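Local coordinates for glucose-6-phosphate 1-dehydrogenase (Mycobacterium avium, PDB 4LGV), which probably catalyses the oxidation of glucose 6-phosphate to 6-phosphogluconolactone, the entry step of the oxidative pentose phosphate pathway, with reduction of a nicotinamide cofactor, at residues L388-Q391 against W396-V399; L354-G359 against N365-E370; Q76-A81 against A95-L100; R49-L54 against E58-P63; V259-A264 against A281-A286. One frame throughout, in Å; residues are numbered along the deposited sequence.

Interaction 1 of 5, residues L388-Q391 against W396-V399; sequences LSAQ and WHDV
L388 and A390 face V399 and H397 as hydrogen-bonded antiparallel pairs, and the two short strand axes approach to 4.4 Å. Four backbone bonds hold this part of the hairpin; L388 N reaches V399 O at 2.9 Å, in the carbonyl plane, whereas V399 N approaches L388 O from 37° above it. On the face that carries A390 and V399, A390 CB presses on V399 CG2 at 3.5 Å, tighter than usual for two carbons. On the other face Q391 and W396 run side by side in the same direction. With CG anti to the backbone N (chi1 -177°) and the chain extended, Q391 runs alongside the indole of W396, its CG 3.5 Å from W396 NE1, and its amide is turned 54° from the ring; Q391 NE2 bonds to G393 O. S389 OG is taken by Y205 OH of the second subunit, whose ring also meets W396. The four backbone bonds thus hold the two strands in register, while the side chains of S389 and W396 also serve the subunit interface.

Interaction 2 of 5, residues L354-G359 against N365-E370; sequences LHHVPG and NRRPPE
H356 meets R367 as a flat stack, and its imidazole is the side chain to follow. CB leaves the backbone toward the 365-370 segment and comes 4.1 Å from R367 NH1. CG lies 4.0 Å from R367 CZ. Further round, CD2 lies over the centre of the guanidinium, 3.4 Å from R367 CZ, with the two planes 26° apart. On the ND1 side the ring meets R367 CG, which makes a CH-pi contact over the face, 3.9 Å from the centroid. R367 gets there because its CG is anti to the backbone N (chi1 -175°) and the chain stays extended to NE, crossing the histidine at about a right angle. H356 CE1 comes close to P368 O, at 3.2 Å. Both ring nitrogens use water: ND1 shares one with V357 N and R366 O, and NE2 holds another in the ring plane. The R367 stack and the shared water at ND1 would tend to limit rotation of the ring. From H355 on, both segments belong to the long loop between strands 347-354 and 373-379, neighbours in the mixed sheet, and P368 packs on Y205 in helix 200-209 of the second subunit.

Interaction 3 of 5, residues Q76-A81 against A95-L100; sequences QLLDRA and AVFDRL
F97 swings its CG anti to the backbone N (chi1 179°), which sends the ring out from helix 94-103 to L78 and A81 on helix 74-87; chi2 of 85° then sets the ring's turn about its own axis. It is the far end of the phenyl that arrives. F97 CZ comes 3.4 Å from L78 O, a backbone carbonyl, and 4.4 Å from L78 CB. Next to it, F97 CE1 lies 4.1 Å from A81 CB and equally far from A81 C, and the approach to both residues is oblique to the ring. The contact across the two segments is van der Waals packing that buries 136 Å² in total, and F97 supplies half of it. L78 and A81 stand three residues apart, so the phenyl tip meets two points on one side of helix 74-87, while the backbones stay well separated: the nearest CA atoms, those of A81 and F97, are 9.1 Å apart. One long side chain spans most of that gap. The two helices belong to the nucleotide-binding domain, whose parallel six-stranded sheet has the strand order of a Rossmann fold, and both lie between strand 64-68 and the outermost strand 104-108 along the chain. R82 and I85 of helix 74-87 also touch F97, and A81 packs in addition on F48 of helix 41-56. L78 reaches L104 at the start of the edge strand.

Interaction 4 of 5, residues R49-L54 against E58-P63; sequences RALYRL and EELEHP
L54 and E59 join in a Schellman motif that ends helix 41-56, the first helix after strand 32-36 in the Rossmann-type nucleotide-binding domain, and the chain then runs from here into strand 64-68. E58 is the first residue to leave helical geometry and has positive phi. The turn brings the next amide back: E59 N donates to L54 O at 2.8 Å, fairly straight at 166° but tilted 30° from the carbonyl plane. Beyond the turn L60 folds back on the helix. Its CG is anti to its carbonyl carbon (chi1 -65°), and the branched end comes across L54 at about a right angle: L60 CG lies 3.9 Å from L54 CB, and CD2 rests on the same atom. L60 CD1 points at the backbone instead, 3.3 Å from L51 O, and its CD2 meets L51 CD2 at 4.4 Å. E59 crosses L54 too, with OE1 at 3.4 Å from L54 CD2, but the carboxylate finds its charged partner in R57, through a salt bridge to NE. Around this leucine cluster, L51 packs on L33 and I35 of strand 32-36, while L60 also touches L100 and R103 of helix 94-103. The chemistry is therefore divided: one backbone bond across the contact ties down the carbonyl of L54 in the last turn, and the apolar side chain of L60, packed on L51 and L54, covers the side of the helix just before it stops.

Interaction 5 of 5, residues V259-A264 against A281-A286; sequences VLALVA and AEVFRA
V283 and A261 bury the most surface here, 64 and 56 Å², with F284 a distant third. V283 points at helix 246-264 and sets its branches over the last turn. Its CG1 is anti to the backbone N (chi1 172°), which puts CG2 anti to the carbonyl carbon; V283 CG2 lies 4.0 Å from A261 O and 4.1 Å from A264 C, while CG1 comes 4.4 Å from A264 CB. A261 is small enough that the backbones draw close, with 6.0 Å between its CA and that of V283. The methyl of A261 also takes the ring of F284, which comes in obliquely, F284 CZ 3.7 Å from A261 CB. This is close helix-to-helix packing in the C-terminal domain, between the end of helix 246-264 and the last turns of helix 273-284. The longer helix also leans on the mixed sheet, V259 and V263 touching V350 of strand 347-354. F284 continues to E439 and T440 of helix 434-449. E282 bridges K279 of its own chain and K279 of the fourth subunit, and R285 bridges D275 of the fourth subunit.

In the fold
Along the chain the contacts come in the order 4, 3, 5, 2, 1. Interactions 3 and 4 share the nucleotide-binding domain; their centres are 11 Å apart and they touch, V96 and L100 of one packing against Y52 and L60 of the other, which ties helices 41-56 and 94-103 together. The other three belong to the C-terminal domain. Interactions 1 and 2, with centres 12 Å apart, meet where P368 packs on S389, and both touch the second subunit. Interaction 5, about 33 Å from interaction 1 between centres, touches the fourth subunit and, like interaction 2, the third. The second-subunit surface at interactions 1 and 2 thus lies 50 to 61 Å from interactions 3 and 4 between centres.

Interaction 1 of 5, residues L388-Q391 against W396-V399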
# COMPACT_ATOMS: atom_id res chain seq x y z
N LEU A 388 7.54 -19.18 6.72
CA LEU A 388 7.70 -18.08 7.67
C LEU A 388 8.76 -18.48 8.70
O LEU A 388 9.32 -19.56 8.62
CB LEU A 388 6.39 -17.83 8.41
CG LEU A 388 5.16 -17.51 7.57
CD1 LEU A 388 3.97 -17.27 8.51
CD2 LEU A 388 5.37 -16.30 6.67
N SER A 389 9.04 -17.58 9.64
CA SER A 389 10.01 -17.83 10.68
C SER A 389 9.38 -17.64 12.05
O SER A 389 8.50 -16.80 12.20
CB SER A 389 11.22 -16.91 10.52
OG SER A 389 12.13 -17.16 11.56
N ALA A 390 9.86 -18.41 13.04
CA ALA A 390 9.29 -18.39 14.37
C ALA A 390 10.34 -18.51 15.43
O ALA A 390 11.37 -19.12 15.22
CB ALA A 390 8.32 -19.53 14.52
N GLN A 391 10.07 -17.89 16.58
CA GLN A 391 10.96 -17.95 17.73
C GLN A 391 10.38 -18.91 18.78
O GLN A 391 9.20 -18.83 19.13
CB GLN A 391 11.14 -16.58 18.36
CG GLN A 391 12.12 -16.60 19.51
CD GLN A 391 12.43 -15.24 20.12
OE1 GLN A 391 12.31 -14.17 19.51
NE2 GLN A 391 12.90 -15.28 21.35
N TRP A 396 15.48 -19.91 16.62
CA TRP A 396 14.64 -19.42 15.50
C TRP A 396 14.65 -20.49 14.43
O TRP A 396 15.68 -21.09 14.16
CB TRP A 396 15.14 -18.08 14.95
CG TRP A 396 15.08 -17.00 15.95
CD1 TRP A 396 14.06 -16.13 16.14
CD2 TRP A 396 16.07 -16.70 16.96
NE1 TRP A 396 14.35 -15.30 17.20
CE2 TRP A 396 15.56 -15.64 17.73
CE3 TRP A 396 17.32 -17.26 17.31
CZ2 TRP A 396 16.28 -15.08 18.83
CZ3 TRP A 396 18.03 -16.73 18.43
CH2 TRP A 396 17.51 -15.64 19.16
N HIS A 397 13.50 -20.74 13.83
CA HIS A 397 13.43 -21.77 12.82
C HIS A 397 12.37 -21.52 11.79
O HIS A 397 11.49 -20.70 11.96
CB HIS A 397 13.23 -23.13 13.46
CG HIS A 397 12.04 -23.21 14.36
ND1 HIS A 397 10.78 -23.50 13.89
CD2 HIS A 397 11.93 -23.10 15.71
CE1 HIS A 397 9.93 -23.53 14.90
NE2 HIS A 397 10.60 -23.30 16.02
N ASP A 398 12.51 -22.21 10.68
CA ASP A 398 11.58 -22.08 9.60
C ASP A 398 10.28 -22.77 9.96
O ASP A 398 10.26 -23.78 10.64
CB ASP A 398 12.17 -22.64 8.31
CG ASP A 398 13.28 -21.79 7.75
OD1 ASP A 398 13.44 -20.63 8.13
OD2 ASP A 398 14.05 -22.31 6.94
N VAL A 399 9.21 -22.17 9.52
CA VAL A 399 7.90 -22.67 9.74
C VAL A 399 7.27 -22.90 8.35
O VAL A 399 7.28 -21.99 7.51
CB VAL A 399 7.17 -21.63 10.60
CG1 VAL A 399 5.69 -21.73 10.43
CG2 VAL A 399 7.52 -21.85 12.04

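Interaction 2 of 5, residues L354-G359 against N365-E370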
# COMPACT_ATOMS: atom_id res chain seq x y z
N LEU A 354 9.61 -13.23 -0.92
CA LEU A 354 9.25 -11.86 -0.47
C LEU A 354 10.46 -11.06 -0.14
O LEU A 354 11.47 -11.63 0.18
CB LEU A 354 8.36 -11.88 0.73
CG LEU A 354 6.88 -12.15 0.43
CD1 LEU A 354 6.62 -13.61 0.13
CD2 LEU A 354 6.04 -11.73 1.61
N HIS A 355 10.39 -9.72 -0.21
CA HIS A 355 11.43 -8.90 0.40
C HIS A 355 11.44 -9.17 1.89
O HIS A 355 10.39 -9.51 2.52
CB HIS A 355 11.15 -7.37 0.24
CG HIS A 355 11.02 -6.93 -1.17
ND1 HIS A 355 12.12 -6.75 -1.98
CD2 HIS A 355 9.94 -6.65 -1.93
CE1 HIS A 355 11.73 -6.37 -3.19
NE2 HIS A 355 10.41 -6.31 -3.19
N HIS A 356 12.61 -8.97 2.48
CA HIS A 356 12.69 -8.86 3.95
C HIS A 356 11.91 -7.67 4.44
O HIS A 356 11.67 -6.72 3.70
CB HIS A 356 14.14 -8.75 4.45
CG HIS A 356 14.86 -10.07 4.47
ND1 HIS A 356 14.54 -11.09 5.35
CD2 HIS A 356 15.91 -10.52 3.74
CE1 HIS A 356 15.37 -12.11 5.16
NE2 HIS A 356 16.19 -11.80 4.18
N VAL A 357 11.46 -7.73 5.68
CA VAL A 357 10.91 -6.52 6.30
C VAL A 357 12.03 -5.48 6.23
O VAL A 357 13.13 -5.79 6.56
CB VAL A 357 10.49 -6.74 7.73
CG1 VAL A 357 9.83 -5.49 8.26
CG2 VAL A 357 9.53 -7.91 7.79
N PRO A 358 11.76 -4.28 5.74
CA PRO A 358 12.86 -3.32 5.56
C PRO A 358 13.32 -2.72 6.87
O PRO A 358 12.59 -2.74 7.88
CB PRO A 358 12.24 -2.25 4.69
CG PRO A 358 10.75 -2.32 4.98
CD PRO A 358 10.48 -3.77 5.20
N GLY A 359 14.54 -2.24 6.88
CA GLY A 359 15.03 -1.48 8.01
C GLY A 359 15.55 -2.27 9.18
O GLY A 359 15.62 -3.49 9.14
N ASN A 365 17.40 -10.05 15.59
CA ASN A 365 16.07 -10.66 15.62
C ASN A 365 14.96 -9.89 14.89
O ASN A 365 13.78 -9.91 15.30
CB ASN A 365 15.67 -10.94 17.09
CG ASN A 365 16.80 -11.59 17.89
OD1 ASN A 365 17.46 -12.53 17.43
ND2 ASN A 365 17.03 -11.08 19.11
N ARG A 366 15.34 -9.23 13.81
CA ARG A 366 14.36 -8.65 12.90
C ARG A 366 14.43 -9.24 11.51
O ARG A 366 13.65 -8.86 10.63
CB ARG A 366 14.56 -7.14 12.81
CG ARG A 366 14.19 -6.42 14.10
CD ARG A 366 12.73 -6.57 14.50
NE ARG A 366 12.44 -5.66 15.60
CZ ARG A 366 12.15 -4.37 15.46
NH1 ARG A 366 12.06 -3.83 14.23
NH2 ARG A 366 11.92 -3.64 16.54
N ARG A 367 15.36 -10.17 11.31
CA ARG A 367 15.64 -10.67 10.00
C ARG A 367 16.04 -12.15 10.02
O ARG A 367 17.11 -12.48 10.47
CB ARG A 367 16.76 -9.84 9.42
CG ARG A 367 17.08 -10.20 7.99
CD ARG A 367 17.92 -9.09 7.40
NE ARG A 367 18.51 -9.52 6.13
CZ ARG A 367 18.57 -8.77 5.03
NH1 ARG A 367 18.05 -7.54 5.02
NH2 ARG A 367 19.14 -9.27 3.94
N PRO A 368 15.17 -13.04 9.52
CA PRO A 368 15.52 -14.46 9.41
C PRO A 368 16.57 -14.66 8.32
O PRO A 368 16.78 -13.76 7.54
CB PRO A 368 14.22 -15.14 9.00
CG PRO A 368 13.24 -14.04 8.80
CD PRO A 368 13.93 -12.73 8.83
N PRO A 369 17.25 -15.82 8.31
CA PRO A 369 18.34 -16.06 7.33
C PRO A 369 17.82 -16.09 5.91
O PRO A 369 18.50 -15.63 5.00
CB PRO A 369 18.91 -17.43 7.74
CG PRO A 369 17.97 -18.02 8.74
CD PRO A 369 17.16 -16.89 9.33
N GLU A 370 16.58 -16.54 5.72
CA GLU A 370 15.90 -16.41 4.42
C GLU A 370 14.55 -15.69 4.59
O GLU A 370 13.89 -15.85 5.59
CB GLU A 370 15.67 -17.77 3.80
CG GLU A 370 16.94 -18.61 3.52
CD GLU A 370 17.88 -17.98 2.48
OE1 GLU A 370 17.45 -17.16 1.62
OE2 GLU A 370 19.09 -18.32 2.53
O HOH W 1 18.24 -13.66 3.49
O HOH W 2 12.95 -9.56 7.59

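Interaction 3 of 5, residues Q76-A81 against A95-L100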
# COMPACT_ATOMS: atom_id res chain seq x y z
N GLN A 76 -10.30 -55.62 -36.47
CA GLN A 76 -8.85 -55.48 -36.27
C GLN A 76 -8.50 -54.23 -35.46
O GLN A 76 -7.63 -54.24 -34.58
CB GLN A 76 -8.13 -55.47 -37.59
CG GLN A 76 -8.08 -56.84 -38.25
CD GLN A 76 -7.62 -56.80 -39.72
OE1 GLN A 76 -8.06 -55.96 -40.52
NE2 GLN A 76 -6.73 -57.70 -40.07
N LEU A 77 -9.24 -53.17 -35.69
CA LEU A 77 -9.08 -51.98 -34.89
C LEU A 77 -9.42 -52.22 -33.42
O LEU A 77 -8.72 -51.77 -32.54
CB LEU A 77 -9.91 -50.83 -35.46
CG LEU A 77 -9.81 -49.53 -34.68
CD1 LEU A 77 -8.40 -48.98 -34.78
CD2 LEU A 77 -10.81 -48.52 -35.17
N LEU A 78 -10.50 -52.94 -33.17
CA LEU A 78 -10.91 -53.28 -31.81
C LEU A 78 -9.87 -54.10 -31.07
O LEU A 78 -9.63 -53.86 -29.87
CB LEU A 78 -12.24 -53.99 -31.81
CG LEU A 78 -13.40 -53.10 -32.29
CD1 LEU A 78 -14.68 -53.92 -32.27
CD2 LEU A 78 -13.60 -51.85 -31.44
N ASP A 79 -9.23 -55.02 -31.80
CA ASP A 79 -8.14 -55.77 -31.22
C ASP A 79 -7.00 -54.80 -30.84
O ASP A 79 -6.41 -54.93 -29.78
CB ASP A 79 -7.59 -56.83 -32.18
CG ASP A 79 -8.57 -57.99 -32.40
OD1 ASP A 79 -9.38 -58.28 -31.51
OD2 ASP A 79 -8.50 -58.59 -33.52
N ARG A 80 -6.69 -53.87 -31.72
CA ARG A 80 -5.66 -52.89 -31.43
C ARG A 80 -6.00 -52.06 -30.19
O ARG A 80 -5.12 -51.81 -29.35
CB ARG A 80 -5.48 -51.94 -32.60
CG ARG A 80 -4.53 -52.47 -33.65
CD ARG A 80 -4.47 -51.43 -34.74
NE ARG A 80 -3.60 -51.75 -35.84
CZ ARG A 80 -2.38 -51.25 -36.03
NH1 ARG A 80 -1.82 -50.39 -35.19
NH2 ARG A 80 -1.70 -51.62 -37.10
N ALA A 81 -7.25 -51.65 -30.11
CA ALA A 81 -7.70 -50.86 -28.97
C ALA A 81 -7.64 -51.62 -27.65
O ALA A 81 -7.19 -51.11 -26.63
CB ALA A 81 -9.12 -50.41 -29.22
N ALA A 95 -17.11 -55.60 -20.17
CA ALA A 95 -18.39 -54.92 -20.40
C ALA A 95 -18.19 -53.46 -20.77
O ALA A 95 -18.90 -52.94 -21.64
CB ALA A 95 -19.31 -55.01 -19.17
N VAL A 96 -17.24 -52.79 -20.10
CA VAL A 96 -16.92 -51.40 -20.40
C VAL A 96 -16.37 -51.32 -21.78
O VAL A 96 -16.73 -50.41 -22.54
CB VAL A 96 -15.91 -50.83 -19.38
CG1 VAL A 96 -15.45 -49.43 -19.76
CG2 VAL A 96 -16.51 -50.79 -17.96
N PHE A 97 -15.46 -52.23 -22.12
CA PHE A 97 -14.84 -52.21 -23.44
C PHE A 97 -15.89 -52.43 -24.52
O PHE A 97 -15.88 -51.74 -25.54
CB PHE A 97 -13.72 -53.25 -23.58
CG PHE A 97 -13.09 -53.26 -24.93
CD1 PHE A 97 -12.09 -52.38 -25.20
CD2 PHE A 97 -13.59 -54.07 -25.97
CE1 PHE A 97 -11.52 -52.30 -26.45
CE2 PHE A 97 -13.03 -53.99 -27.25
CZ PHE A 97 -11.97 -53.11 -27.48
N ASP A 98 -16.83 -53.33 -24.27
CA ASP A 98 -17.89 -53.59 -25.25
C ASP A 98 -18.76 -52.36 -25.51
O ASP A 98 -19.18 -52.14 -26.64
CB ASP A 98 -18.78 -54.82 -24.90
CG ASP A 98 -18.10 -56.16 -25.20
OD1 ASP A 98 -17.04 -56.19 -25.85
OD2 ASP A 98 -18.66 -57.23 -24.78
N ARG A 99 -19.01 -51.56 -24.48
CA ARG A 99 -19.76 -50.28 -24.68
C ARG A 99 -18.96 -49.35 -25.57
O ARG A 99 -19.50 -48.74 -26.45
CB ARG A 99 -20.05 -49.56 -23.39
CG ARG A 99 -21.24 -50.14 -22.61
CD ARG A 99 -21.85 -49.07 -21.71
NE ARG A 99 -20.86 -48.40 -20.86
CZ ARG A 99 -20.45 -48.83 -19.67
NH1 ARG A 99 -20.90 -49.96 -19.16
NH2 ARG A 99 -19.59 -48.08 -18.97
N LEU A 100 -17.66 -49.30 -25.37
CA LEU A 100 -16.83 -48.43 -26.18
C LEU A 100 -16.84 -48.94 -27.63
O LEU A 100 -17.00 -48.15 -28.55
CB LEU A 100 -15.39 -48.39 -25.64
CG LEU A 100 -14.34 -47.66 -26.47
CD1 LEU A 100 -14.76 -46.22 -26.74
CD2 LEU A 100 -13.00 -47.69 -25.74

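Interaction 4 of 5, residues R49-L54 against E58-P63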
# COMPACT_ATOMS: atom_id res chain seq x y z
N ARG A 49 -6.90 -45.70 -24.10
CA ARG A 49 -7.07 -45.72 -22.64
C ARG A 49 -7.96 -44.59 -22.11
O ARG A 49 -8.85 -44.82 -21.28
CB ARG A 49 -5.69 -45.63 -21.98
CG ARG A 49 -5.73 -45.98 -20.50
CD ARG A 49 -4.50 -45.45 -19.79
NE ARG A 49 -4.58 -45.78 -18.40
CZ ARG A 49 -3.59 -45.66 -17.52
NH1 ARG A 49 -2.40 -45.17 -17.89
NH2 ARG A 49 -3.81 -45.99 -16.25
N ALA A 50 -7.76 -43.39 -22.61
CA ALA A 50 -8.57 -42.23 -22.20
C ALA A 50 -10.05 -42.40 -22.57
O ALA A 50 -10.90 -42.16 -21.73
CB ALA A 50 -8.02 -40.99 -22.82
N LEU A 51 -10.33 -42.90 -23.79
CA LEU A 51 -11.68 -43.18 -24.16
C LEU A 51 -12.32 -44.27 -23.29
O LEU A 51 -13.48 -44.17 -22.84
CB LEU A 51 -11.74 -43.60 -25.63
CG LEU A 51 -11.36 -42.51 -26.63
CD1 LEU A 51 -11.27 -43.09 -28.03
CD2 LEU A 51 -12.37 -41.41 -26.60
N TYR A 52 -11.54 -45.32 -23.03
CA TYR A 52 -11.98 -46.40 -22.14
C TYR A 52 -12.36 -45.85 -20.78
O TYR A 52 -13.42 -46.23 -20.20
CB TYR A 52 -10.87 -47.48 -22.03
CG TYR A 52 -11.17 -48.55 -21.03
CD1 TYR A 52 -11.93 -49.66 -21.38
CD2 TYR A 52 -10.71 -48.46 -19.71
CE1 TYR A 52 -12.29 -50.61 -20.43
CE2 TYR A 52 -11.03 -49.43 -18.76
CZ TYR A 52 -11.80 -50.49 -19.13
OH TYR A 52 -12.10 -51.44 -18.20
N ARG A 53 -11.52 -44.98 -20.23
CA ARG A 53 -11.78 -44.43 -18.86
C ARG A 53 -13.00 -43.53 -18.85
O ARG A 53 -13.79 -43.54 -17.91
CB ARG A 53 -10.56 -43.68 -18.32
CG ARG A 53 -9.37 -44.59 -18.02
CD ARG A 53 -8.07 -43.80 -17.83
NE ARG A 53 -8.10 -42.83 -16.74
CZ ARG A 53 -7.74 -43.07 -15.48
NH1 ARG A 53 -7.27 -44.24 -15.12
NH2 ARG A 53 -7.82 -42.11 -14.59
N LEU A 54 -13.20 -42.79 -19.92
CA LEU A 54 -14.38 -41.93 -20.01
C LEU A 54 -15.61 -42.82 -20.09
O LEU A 54 -16.63 -42.53 -19.46
CB LEU A 54 -14.28 -40.98 -21.18
CG LEU A 54 -13.25 -39.84 -21.09
CD1 LEU A 54 -12.98 -39.23 -22.47
CD2 LEU A 54 -13.71 -38.75 -20.16
N GLU A 58 -18.91 -43.35 -17.54
CA GLU A 58 -20.18 -43.09 -18.23
C GLU A 58 -20.23 -41.69 -18.84
O GLU A 58 -21.27 -41.11 -18.94
CB GLU A 58 -21.37 -43.33 -17.31
CG GLU A 58 -21.45 -44.78 -16.81
CD GLU A 58 -22.53 -45.04 -15.78
OE1 GLU A 58 -23.12 -44.09 -15.23
OE2 GLU A 58 -22.77 -46.21 -15.50
N GLU A 59 -19.09 -41.18 -19.28
CA GLU A 59 -19.01 -39.85 -19.85
C GLU A 59 -18.99 -39.81 -21.40
O GLU A 59 -19.05 -38.74 -21.97
CB GLU A 59 -17.82 -39.08 -19.25
CG GLU A 59 -18.07 -38.67 -17.80
CD GLU A 59 -16.83 -38.11 -17.07
OE1 GLU A 59 -15.67 -38.42 -17.41
OE2 GLU A 59 -17.00 -37.34 -16.12
N LEU A 60 -18.95 -40.96 -22.05
CA LEU A 60 -19.11 -41.02 -23.52
C LEU A 60 -20.58 -41.27 -23.86
O LEU A 60 -21.19 -42.22 -23.36
CB LEU A 60 -18.29 -42.17 -24.11
CG LEU A 60 -16.76 -42.07 -24.01
CD1 LEU A 60 -16.11 -43.26 -24.69
CD2 LEU A 60 -16.22 -40.78 -24.61
N GLU A 61 -21.15 -40.41 -24.70
CA GLU A 61 -22.58 -40.51 -25.04
C GLU A 61 -22.84 -40.48 -26.54
O GLU A 61 -23.98 -40.46 -26.94
CB GLU A 61 -23.38 -39.36 -24.39
CG GLU A 61 -23.26 -39.26 -22.87
CD GLU A 61 -23.61 -37.89 -22.26
OE1 GLU A 61 -23.47 -36.82 -22.92
OE2 GLU A 61 -23.98 -37.89 -21.07
N HIS A 62 -21.78 -40.47 -27.35
CA HIS A 62 -21.88 -40.20 -28.77
C HIS A 62 -20.96 -41.13 -29.58
O HIS A 62 -19.97 -41.64 -29.07
CB HIS A 62 -21.54 -38.72 -29.04
CG HIS A 62 -22.51 -37.76 -28.42
ND1 HIS A 62 -22.22 -37.03 -27.28
CD2 HIS A 62 -23.80 -37.48 -28.72
CE1 HIS A 62 -23.28 -36.31 -26.94
NE2 HIS A 62 -24.26 -36.58 -27.79
N PRO A 63 -21.27 -41.34 -30.86
CA PRO A 63 -20.43 -42.15 -31.70
C PRO A 63 -19.01 -41.58 -31.94
O PRO A 63 -18.76 -40.36 -31.83
CB PRO A 63 -21.22 -42.23 -33.01
CG PRO A 63 -22.63 -41.80 -32.66
CD PRO A 63 -22.44 -40.79 -31.59

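Interaction 5 of 5, residues V259-A264 against A281-A286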
# COMPACT_ATOMS: atom_id res chain seq x y z
N VAL A 259 1.86 -21.02 -17.26
CA VAL A 259 1.83 -21.11 -15.80
C VAL A 259 2.23 -19.75 -15.18
O VAL A 259 1.54 -19.25 -14.30
CB VAL A 259 2.77 -22.19 -15.26
CG1 VAL A 259 3.04 -22.00 -13.78
CG2 VAL A 259 2.14 -23.55 -15.44
N LEU A 260 3.29 -19.16 -15.71
CA LEU A 260 3.70 -17.84 -15.27
C LEU A 260 2.57 -16.85 -15.44
O LEU A 260 2.27 -16.07 -14.54
CB LEU A 260 4.94 -17.41 -16.05
CG LEU A 260 5.36 -15.98 -15.80
CD1 LEU A 260 5.67 -15.80 -14.31
CD2 LEU A 260 6.58 -15.64 -16.61
N ALA A 261 1.91 -16.88 -16.59
CA ALA A 261 0.84 -15.93 -16.85
C ALA A 261 -0.30 -16.06 -15.87
O ALA A 261 -0.87 -15.07 -15.42
CB ALA A 261 0.32 -16.06 -18.27
N LEU A 262 -0.63 -17.30 -15.51
CA LEU A 262 -1.69 -17.52 -14.53
C LEU A 262 -1.29 -16.91 -13.19
O LEU A 262 -2.13 -16.39 -12.47
CB LEU A 262 -1.93 -19.00 -14.34
CG LEU A 262 -2.69 -19.68 -15.44
CD1 LEU A 262 -2.81 -21.18 -15.18
CD2 LEU A 262 -4.08 -19.12 -15.61
N VAL A 263 -0.01 -17.03 -12.84
CA VAL A 263 0.50 -16.55 -11.57
C VAL A 263 0.55 -15.03 -11.58
O VAL A 263 0.33 -14.42 -10.55
CB VAL A 263 1.93 -17.12 -11.32
CG1 VAL A 263 2.60 -16.41 -10.17
CG2 VAL A 263 1.83 -18.60 -10.96
N ALA A 264 0.83 -14.45 -12.74
CA ALA A 264 1.14 -13.02 -12.84
C ALA A 264 0.03 -12.11 -13.35
O ALA A 264 0.07 -10.89 -13.14
CB ALA A 264 2.33 -12.85 -13.69
N ALA A 281 -2.67 -12.88 -22.26
CA ALA A 281 -2.02 -12.22 -23.35
C ALA A 281 -1.40 -10.90 -22.87
O ALA A 281 -0.30 -10.57 -23.24
CB ALA A 281 -3.00 -11.95 -24.51
N GLU A 282 -2.12 -10.16 -22.05
CA GLU A 282 -1.57 -8.91 -21.50
C GLU A 282 -0.23 -9.12 -20.80
O GLU A 282 0.58 -8.22 -20.81
CB GLU A 282 -2.48 -8.30 -20.43
CG GLU A 282 -3.68 -7.65 -20.98
CD GLU A 282 -4.49 -6.97 -19.86
OE1 GLU A 282 -4.21 -7.13 -18.57
OE2 GLU A 282 -5.44 -6.29 -20.33
N VAL A 283 -0.08 -10.24 -20.09
CA VAL A 283 1.15 -10.52 -19.40
C VAL A 283 2.26 -10.62 -20.43
O VAL A 283 3.30 -10.00 -20.29
CB VAL A 283 1.09 -11.84 -18.62
CG1 VAL A 283 2.47 -12.21 -18.07
CG2 VAL A 283 0.12 -11.74 -17.46
N PHE A 284 2.05 -11.44 -21.44
CA PHE A 284 3.10 -11.74 -22.42
C PHE A 284 3.50 -10.46 -23.16
O PHE A 284 4.68 -10.28 -23.52
CB PHE A 284 2.64 -12.84 -23.40
CG PHE A 284 2.34 -14.16 -22.76
CD1 PHE A 284 3.19 -14.69 -21.78
CD2 PHE A 284 1.22 -14.87 -23.13
CE1 PHE A 284 2.92 -15.91 -21.21
CE2 PHE A 284 0.94 -16.09 -22.53
CZ PHE A 284 1.80 -16.63 -21.58
N ARG A 285 2.53 -9.58 -23.39
CA ARG A 285 2.82 -8.33 -24.13
C ARG A 285 3.73 -7.39 -23.36
O ARG A 285 4.29 -6.49 -23.95
CB ARG A 285 1.54 -7.63 -24.54
CG ARG A 285 0.89 -8.45 -25.65
CD ARG A 285 -0.39 -7.90 -26.17
NE ARG A 285 -0.14 -6.61 -26.79
CZ ARG A 285 -1.07 -5.70 -27.03
NH1 ARG A 285 -2.32 -5.89 -26.65
NH2 ARG A 285 -0.72 -4.56 -27.62
N ALA A 286 3.88 -7.60 -22.07
CA ALA A 286 4.73 -6.76 -21.25
C ALA A 286 6.04 -7.47 -20.97
O ALA A 286 6.85 -6.97 -20.16
CB ALA A 286 4.04 -6.42 -19.91